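PDB 2O0A: spindle pole body-associated protein VIK1 from Saccharomyces cerevisiae, which recruits the minus end-directed kinesin Kar3 to microtubules and, as the Kar3-Vik1 heterodimer, cross-links anti-parallel microtubules. Local coordinates for residues A[30-35]-A[62-67]; A[94-99]-A[263-268]; A[129-134]-A[169-174]. One frame throughout, in Å; residues are numbered along the deposited sequence.

All three interactions lie in one mixed beta-sheet, the core of a kinesin-like motor domain that lacks a nucleotide-binding site. Interaction 1 pairs strands 27-32 and 63-66 and interaction 2 pairs 94-99 with 265-270; because 27-32 and 265-270 are themselves neighbours, the two touch directly, with centres about 15 Å apart. Interaction 3 joins 126-136 to 172-174 on the other side of the chain's centre from interaction 1, the centres of the two being about 30 Å apart. Along the sequence interaction 1 closes first, while interaction 3 is nested within the long loop that interaction 2 closes. The central sheet is thus assembled from distant parts of the chain.

Interaction 1: A[30-35]-A[62-67]; sequences AYVMEQ and NRVIPH
Strands 30-32 and 63-66 run parallel, their axes 4.7 Å apart and inclined by 21°, in a register that sets Ala30 beside Val64, Tyr31 beside Ile65 and Val32 beside Pro66. Four nearly straight backbone hydrogen bonds join them: Ala30 N to Arg63 O, Ile65 N to Ala30 O, Val32 N to Ile65 O and, just past the second strand, His67 N to Val32 O. The shortest is Ile65 N to Ala30 O at 2.7 Å, with the donor almost along the C=O axis. On one face of the sheet Ala30, Val32 and Val64 make a small aliphatic patch, Val64 meeting Val32 through CG1 and Ala30 through CG2. This is an outer pair of the central sheet of the motor fold, with strand 63-66 flanking 27-32 and helix 72-89 packed over the face that carries Tyr31 and Ile65. On that face Tyr31, its CG anti to the backbone N (chi1 -167°), brings CD1 to 3.6 Å from Ile65 CG2, while Ile65 O lies at the ring edge, in its plane. The Tyr31 hydroxyl is hydrogen-bonded to Val70 O, and the ring also meets Phe75. His67, its CG likewise anti to the backbone N, lies between Tyr31 and Met33. Its ring crosses that of Tyr31 obliquely, the planes at 43° and the centroids 4.9 Å apart. An alanine at Tyr31 would probably loosen the packing of the sheet against helix 72-89, losing the contacts with Ile65 and His67 and the bond to Val70. The bent Met33 chain carries SD to 3.3 Å from His67 CD2, an oblique sulfur-aromatic contact, and SD also touches His67 CB. The same sulfur accepts a weak hydrogen bond from Gln35 NE2.

Interaction 2: A[94-99]-A[263-268]; sequences FNLISL and KSFFLL
Backbone hydrogen bonds tie strand 94-99 to strand 265-268 in parallel, with Ile97 beside Phe266 and Leu99 beside Leu268. Ile97 N binds Phe265 O, Leu267 N binds Ile97 O and Leu99 N binds Leu267 O, each 2.8 Å between N and O; the last is straightest, at 175°. At the start of the pairing the bond from Asn95 N to Lys263 O is weak. Here side-chain bonds join the backbone ones. Asn95 CG sits in the crowded position between the backbone N and the carbonyl carbon, which turns the amide across to the partner segment. Its OD1 accepts Phe265 N at 3.2 Å from above the carbonyl plane, and its ND2 donates to Ser264 OG at 2.9 Å, with Thr262 OG1 as a further acceptor. Apolar contacts occupy both faces. Leu96 CD1 lies 3.5 Å from Phe265 CD2, the two side chains side by side beneath helix 72-89, and on the reverse face Ile97 CD1 makes an off-centre CH-pi contact with the Phe266 ring, 4.2 Å from its centroid. Strand 94-99 probably corresponds to the strand that leads into the P-loop in kinesin motors; here the motor fold persists without a nucleotide-binding site. Asn95 is buried among mostly apolar neighbours, and the bonds at both OD1 and ND2 probably offset much of the cost of burying the amide.

Interaction 3: A[129-134]-A[169-174]; sequences TLQFVF and SKLVII
The carboxamide of Gln131 lies against segment 169-174: Leu171 CD1 lies over one of its faces, 4.0 Å from Gln131 CD, Ser169 OG is on the other side of the amide plane, 3.3 Å from Gln131 NE2, and Ser169 O lies at the NE2 edge, within that plane. Gln131 NE2 donates to Ser169 O over 3.0 Å, approaching from above the plane of that carbonyl, and it donates also to Leu167 O, so two backbone carbonyls fix the rotation of the amide. Phe132 points away from segment 169-174 at its CB, and its ring meets Phe185. The pairing adds the short strand 172-174 to the long strand 126-136 of the motor fold's central sheet, with 197-207 also pairing with 126-136. The two are antiparallel but strongly splayed, at 133° between their directions. Leu130 and Val172 form the hydrogen-bonded pair, Leu130 N to Val172 O at 2.8 Å and Val172 N to Leu130 O at 3.0 Å; Thr129 and Ile173 form the adjoining non-hydrogen-bonded pair. Side chains then pack on both faces. Thr129 CB meets Leu171 CD2 at 3.7 Å, and Thr129 CG2 touches Ile173 CG1, while the hydroxyl of Thr129 is held by Gln204 OE1. On the face covered by helix 105-116, Ile174 reaches across with CD1 to Leu130 CB, 3.8 Å away; Leu130 packs on Ile112 of that helix and Ile174 on Ala116. Beyond Leu171 the backbones diverge and direct pairing gives way to a bridge. A single water accepts a hydrogen bond from Phe132 N, shares one with Ser169 OG, and donates to Lys170 O at 2.6 Å.

Interaction 1: A[30-35]-A[62-67]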
# COMPACT_ATOMS: atom_id res chain seq x y z
N ALA A 30 -2.89 8.51 6.04
CA ALA A 30 -1.64 8.80 6.74
C ALA A 30 -1.53 7.89 7.94
O ALA A 30 -2.46 7.80 8.75
CB ALA A 30 -1.61 10.27 7.19
N TYR A 31 -0.40 7.20 8.07
CA TYR A 31 -0.14 6.31 9.18
C TYR A 31 1.04 6.93 9.92
O TYR A 31 2.16 6.94 9.41
CB TYR A 31 0.19 4.92 8.61
CG TYR A 31 0.20 3.75 9.56
CD1 TYR A 31 -0.37 3.82 10.85
CD2 TYR A 31 0.73 2.53 9.15
CE1 TYR A 31 -0.36 2.72 11.69
CE2 TYR A 31 0.73 1.43 9.98
CZ TYR A 31 0.18 1.52 11.25
OH TYR A 31 0.23 0.40 12.04
N VAL A 32 0.78 7.47 11.10
CA VAL A 32 1.70 8.47 11.66
C VAL A 32 2.29 8.06 13.00
O VAL A 32 1.60 7.45 13.82
CB VAL A 32 1.03 9.87 11.79
CG1 VAL A 32 0.45 10.35 10.45
CG2 VAL A 32 -0.03 9.89 12.90
N MET A 33 3.57 8.38 13.21
CA MET A 33 4.22 8.21 14.51
C MET A 33 4.37 9.60 15.16
O MET A 33 5.41 10.23 15.01
CB MET A 33 5.57 7.52 14.37
CG MET A 33 5.45 6.04 14.11
SD MET A 33 5.04 5.16 15.62
CE MET A 33 6.61 4.37 15.97
N GLU A 34 3.29 10.06 15.81
CA GLU A 34 3.18 11.43 16.31
C GLU A 34 4.37 11.79 17.21
O GLU A 34 4.88 12.91 17.15
CB GLU A 34 1.85 11.65 17.06
CG GLU A 34 1.73 13.06 17.65
CD GLU A 34 0.38 13.40 18.23
OE1 GLU A 34 -0.61 12.70 17.97
OE2 GLU A 34 0.32 14.42 18.94
N GLN A 35 4.82 10.84 18.02
CA GLN A 35 5.88 11.11 18.99
C GLN A 35 7.22 11.40 18.32
O GLN A 35 8.11 12.00 18.93
CB GLN A 35 5.97 9.97 20.01
CG GLN A 35 6.69 8.73 19.52
CD GLN A 35 5.86 7.83 18.60
OE1 GLN A 35 4.68 8.08 18.32
NE2 GLN A 35 6.49 6.77 18.12
N ASN A 62 -8.11 10.48 3.92
CA ASN A 62 -9.32 9.73 4.23
C ASN A 62 -9.38 9.39 5.71
O ASN A 62 -10.45 9.44 6.34
CB ASN A 62 -9.43 8.49 3.33
CG ASN A 62 -9.54 8.87 1.86
OD1 ASN A 62 -8.63 8.63 1.09
ND2 ASN A 62 -10.64 9.52 1.49
N ARG A 63 -8.23 9.06 6.29
CA ARG A 63 -8.09 8.87 7.72
C ARG A 63 -6.62 9.05 8.10
O ARG A 63 -5.73 8.71 7.31
CB ARG A 63 -8.61 7.48 8.13
CG ARG A 63 -8.51 7.18 9.62
CD ARG A 63 -9.50 6.12 10.04
NE ARG A 63 -10.90 6.57 10.04
CZ ARG A 63 -11.46 7.31 11.01
NH1 ARG A 63 -10.75 7.72 12.05
NH2 ARG A 63 -12.74 7.64 10.92
N VAL A 64 -6.40 9.62 9.28
CA VAL A 64 -5.08 9.73 9.92
C VAL A 64 -5.05 8.72 11.05
O VAL A 64 -5.87 8.74 11.97
CB VAL A 64 -4.81 11.18 10.42
CG1 VAL A 64 -3.53 11.22 11.25
CG2 VAL A 64 -4.73 12.10 9.23
N ILE A 65 -4.11 7.79 10.94
CA ILE A 65 -4.06 6.62 11.80
C ILE A 65 -2.85 6.69 12.72
O ILE A 65 -1.73 6.71 12.24
CB ILE A 65 -3.98 5.33 10.93
CG1 ILE A 65 -5.20 5.22 10.01
CG2 ILE A 65 -3.85 4.10 11.79
CD1 ILE A 65 -5.00 4.26 8.83
N PRO A 66 -3.07 6.69 14.04
CA PRO A 66 -1.94 6.76 14.96
C PRO A 66 -1.28 5.40 15.22
O PRO A 66 -1.91 4.50 15.78
CB PRO A 66 -2.57 7.32 16.24
CG PRO A 66 -3.99 6.85 16.19
CD PRO A 66 -4.36 6.63 14.75
N HIS A 67 -0.02 5.28 14.84
CA HIS A 67 0.74 4.05 15.03
C HIS A 67 0.91 3.62 16.51
O HIS A 67 1.00 2.44 16.80
CB HIS A 67 2.11 4.15 14.35
CG HIS A 67 2.85 2.85 14.25
ND1 HIS A 67 2.86 2.09 13.10
CD2 HIS A 67 3.62 2.19 15.14
CE1 HIS A 67 3.59 1.01 13.30
NE2 HIS A 67 4.06 1.05 14.53

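Interaction 2: A[94-99]-A[263-268]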
# COMPACT_ATOMS: atom_id res chain seq x y z
N PHE A 94 -6.32 -4.63 -7.75
CA PHE A 94 -6.17 -3.53 -6.82
C PHE A 94 -4.77 -3.42 -6.26
O PHE A 94 -3.93 -4.27 -6.49
CB PHE A 94 -7.23 -3.59 -5.70
CG PHE A 94 -7.11 -4.76 -4.74
CD1 PHE A 94 -6.85 -4.52 -3.40
CD2 PHE A 94 -7.32 -6.09 -5.16
CE1 PHE A 94 -6.78 -5.56 -2.47
CE2 PHE A 94 -7.26 -7.15 -4.25
CZ PHE A 94 -6.98 -6.88 -2.89
N ASN A 95 -4.53 -2.35 -5.51
CA ASN A 95 -3.18 -2.12 -5.00
C ASN A 95 -3.14 -1.48 -3.64
O ASN A 95 -4.15 -0.96 -3.14
CB ASN A 95 -2.34 -1.33 -6.03
CG ASN A 95 -2.76 0.12 -6.15
OD1 ASN A 95 -2.75 0.88 -5.18
ND2 ASN A 95 -3.10 0.53 -7.38
N LEU A 96 -1.95 -1.55 -3.05
CA LEU A 96 -1.60 -0.78 -1.87
C LEU A 96 -0.24 -0.17 -2.19
O LEU A 96 0.73 -0.88 -2.39
CB LEU A 96 -1.53 -1.69 -0.64
CG LEU A 96 -0.97 -1.09 0.66
CD1 LEU A 96 -1.71 0.18 1.03
CD2 LEU A 96 -0.99 -2.11 1.81
N ILE A 97 -0.21 1.16 -2.28
CA ILE A 97 1.03 1.88 -2.61
C ILE A 97 1.50 2.57 -1.34
O ILE A 97 0.87 3.52 -0.89
CB ILE A 97 0.80 2.87 -3.77
CG1 ILE A 97 0.42 2.09 -5.03
CG2 ILE A 97 2.08 3.73 -4.02
CD1 ILE A 97 -0.17 2.93 -6.16
N SER A 98 2.60 2.06 -0.77
CA SER A 98 3.08 2.49 0.53
C SER A 98 4.34 3.35 0.38
O SER A 98 5.33 2.89 -0.21
CB SER A 98 3.34 1.28 1.43
OG SER A 98 3.80 1.70 2.71
N LEU A 99 4.27 4.58 0.89
CA LEU A 99 5.40 5.52 0.89
C LEU A 99 5.98 5.60 2.29
O LEU A 99 5.25 5.84 3.27
CB LEU A 99 4.92 6.91 0.45
CG LEU A 99 4.71 7.16 -1.05
CD1 LEU A 99 3.67 6.26 -1.66
CD2 LEU A 99 4.36 8.62 -1.30
N LYS A 263 -7.67 -0.53 -8.80
CA LYS A 263 -8.12 0.27 -7.67
C LYS A 263 -6.90 0.55 -6.80
O LYS A 263 -6.10 -0.34 -6.57
CB LYS A 263 -9.15 -0.47 -6.83
CG LYS A 263 -10.46 -0.81 -7.53
CD LYS A 263 -11.31 0.42 -7.71
CE LYS A 263 -12.08 0.78 -6.45
NZ LYS A 263 -12.93 2.00 -6.69
N SER A 264 -6.79 1.79 -6.32
CA SER A 264 -5.62 2.22 -5.54
C SER A 264 -5.90 2.58 -4.09
O SER A 264 -6.98 3.05 -3.71
CB SER A 264 -4.92 3.42 -6.20
OG SER A 264 -4.45 3.13 -7.51
N PHE A 265 -4.88 2.39 -3.26
CA PHE A 265 -4.92 2.81 -1.87
C PHE A 265 -3.52 3.33 -1.56
O PHE A 265 -2.57 2.54 -1.49
CB PHE A 265 -5.24 1.58 -1.01
CG PHE A 265 -5.48 1.85 0.47
CD1 PHE A 265 -6.71 1.52 1.04
CD2 PHE A 265 -4.46 2.34 1.31
CE1 PHE A 265 -6.96 1.70 2.42
CE2 PHE A 265 -4.70 2.53 2.68
CZ PHE A 265 -5.95 2.21 3.24
N PHE A 266 -3.38 4.65 -1.38
CA PHE A 266 -2.08 5.21 -1.02
C PHE A 266 -1.95 5.28 0.49
O PHE A 266 -2.86 5.74 1.18
CB PHE A 266 -1.90 6.60 -1.63
CG PHE A 266 -1.66 6.59 -3.11
CD1 PHE A 266 -0.35 6.62 -3.61
CD2 PHE A 266 -2.72 6.50 -4.02
CE1 PHE A 266 -0.13 6.61 -5.00
CE2 PHE A 266 -2.49 6.48 -5.41
CZ PHE A 266 -1.20 6.54 -5.89
N LEU A 267 -0.81 4.82 0.99
CA LEU A 267 -0.51 4.81 2.41
C LEU A 267 0.77 5.62 2.63
O LEU A 267 1.82 5.28 2.09
CB LEU A 267 -0.33 3.37 2.91
CG LEU A 267 -0.06 3.26 4.41
CD1 LEU A 267 -1.22 3.80 5.25
CD2 LEU A 267 0.27 1.80 4.81
N LEU A 268 0.66 6.71 3.38
CA LEU A 268 1.82 7.56 3.64
C LEU A 268 2.27 7.35 5.07
O LEU A 268 1.54 7.66 6.01
CB LEU A 268 1.52 9.03 3.34
CG LEU A 268 1.71 9.34 1.84
CD1 LEU A 268 0.69 8.62 0.95
CD2 LEU A 268 1.62 10.82 1.59

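Interaction 3: A[129-134]-A[169-174]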
# COMPACT_ATOMS: atom_id res chain seq x y z
N THR A 129 -0.84 -16.79 -4.49
CA THR A 129 0.55 -16.78 -4.95
C THR A 129 1.22 -15.45 -4.69
O THR A 129 0.54 -14.44 -4.50
CB THR A 129 0.65 -17.04 -6.47
OG1 THR A 129 0.19 -15.89 -7.18
CG2 THR A 129 -0.20 -18.23 -6.86
N LEU A 130 2.54 -15.45 -4.69
CA LEU A 130 3.31 -14.23 -4.47
C LEU A 130 4.57 -14.19 -5.32
O LEU A 130 5.25 -15.19 -5.47
CB LEU A 130 3.64 -14.08 -2.97
CG LEU A 130 4.27 -12.76 -2.50
CD1 LEU A 130 3.82 -12.38 -1.08
CD2 LEU A 130 5.80 -12.82 -2.58
N GLN A 131 4.82 -13.01 -5.87
CA GLN A 131 6.11 -12.66 -6.47
C GLN A 131 6.59 -11.37 -5.84
O GLN A 131 5.77 -10.57 -5.38
CB GLN A 131 5.97 -12.44 -7.98
CG GLN A 131 5.52 -13.70 -8.71
CD GLN A 131 5.15 -13.42 -10.13
OE1 GLN A 131 4.07 -12.88 -10.40
NE2 GLN A 131 6.03 -13.77 -11.05
N PHE A 132 7.89 -11.16 -5.82
CA PHE A 132 8.46 -9.98 -5.15
C PHE A 132 9.73 -9.60 -5.90
O PHE A 132 10.68 -10.37 -5.93
CB PHE A 132 8.73 -10.35 -3.68
CG PHE A 132 9.31 -9.24 -2.82
CD1 PHE A 132 9.28 -7.91 -3.20
CD2 PHE A 132 9.85 -9.58 -1.59
CE1 PHE A 132 9.82 -6.91 -2.37
CE2 PHE A 132 10.37 -8.59 -0.75
CZ PHE A 132 10.37 -7.27 -1.14
N VAL A 133 9.70 -8.43 -6.52
CA VAL A 133 10.87 -7.92 -7.23
C VAL A 133 11.23 -6.53 -6.73
O VAL A 133 10.43 -5.86 -6.09
CB VAL A 133 10.65 -7.86 -8.76
CG1 VAL A 133 10.30 -9.23 -9.32
CG2 VAL A 133 9.58 -6.84 -9.11
N PHE A 134 12.46 -6.10 -7.03
CA PHE A 134 12.89 -4.74 -6.73
C PHE A 134 13.46 -4.09 -7.97
O PHE A 134 14.30 -4.68 -8.65
CB PHE A 134 13.92 -4.73 -5.60
CG PHE A 134 14.29 -3.36 -5.13
CD1 PHE A 134 13.42 -2.63 -4.33
CD2 PHE A 134 15.51 -2.79 -5.49
CE1 PHE A 134 13.74 -1.36 -3.89
CE2 PHE A 134 15.85 -1.51 -5.05
CZ PHE A 134 14.96 -0.80 -4.25
N SER A 169 9.49 -13.57 -12.84
CA SER A 169 10.25 -13.70 -11.61
C SER A 169 9.67 -14.88 -10.86
O SER A 169 8.58 -15.36 -11.19
CB SER A 169 10.14 -12.42 -10.77
OG SER A 169 8.87 -12.32 -10.15
N LYS A 170 10.42 -15.36 -9.87
CA LYS A 170 10.01 -16.51 -9.08
C LYS A 170 8.64 -16.31 -8.45
O LYS A 170 8.38 -15.28 -7.80
CB LYS A 170 11.04 -16.77 -7.99
CG LYS A 170 10.71 -17.94 -7.08
CD LYS A 170 10.71 -19.27 -7.81
CE LYS A 170 10.22 -20.39 -6.90
NZ LYS A 170 10.98 -20.43 -5.61
N LEU A 171 7.77 -17.30 -8.63
CA LEU A 171 6.43 -17.31 -8.05
C LEU A 171 6.30 -18.43 -7.04
O LEU A 171 6.68 -19.58 -7.30
CB LEU A 171 5.38 -17.46 -9.15
CG LEU A 171 3.90 -17.42 -8.71
CD1 LEU A 171 3.01 -16.80 -9.75
CD2 LEU A 171 3.39 -18.79 -8.30
N VAL A 172 5.76 -18.10 -5.87
CA VAL A 172 5.55 -19.07 -4.81
C VAL A 172 4.06 -19.17 -4.50
O VAL A 172 3.36 -18.16 -4.43
CB VAL A 172 6.31 -18.68 -3.53
CG1 VAL A 172 6.03 -19.67 -2.41
CG2 VAL A 172 7.83 -18.59 -3.80
N ILE A 173 3.59 -20.40 -4.32
CA ILE A 173 2.24 -20.62 -3.81
C ILE A 173 2.32 -20.68 -2.28
O ILE A 173 3.05 -21.50 -1.73
CB ILE A 173 1.64 -21.91 -4.39
CG1 ILE A 173 1.52 -21.76 -5.91
CG2 ILE A 173 0.30 -22.17 -3.73
CD1 ILE A 173 1.07 -23.01 -6.63
N ILE A 174 1.60 -19.78 -1.61
CA ILE A 174 1.68 -19.68 -0.15
C ILE A 174 0.64 -20.58 0.54
O ILE A 174 -0.55 -20.41 0.34
CB ILE A 174 1.45 -18.22 0.33
CG1 ILE A 174 2.42 -17.27 -0.36
CG2 ILE A 174 1.56 -18.14 1.86
CD1 ILE A 174 2.31 -15.85 0.16
O HOH W 1 9.55 -12.95 -7.47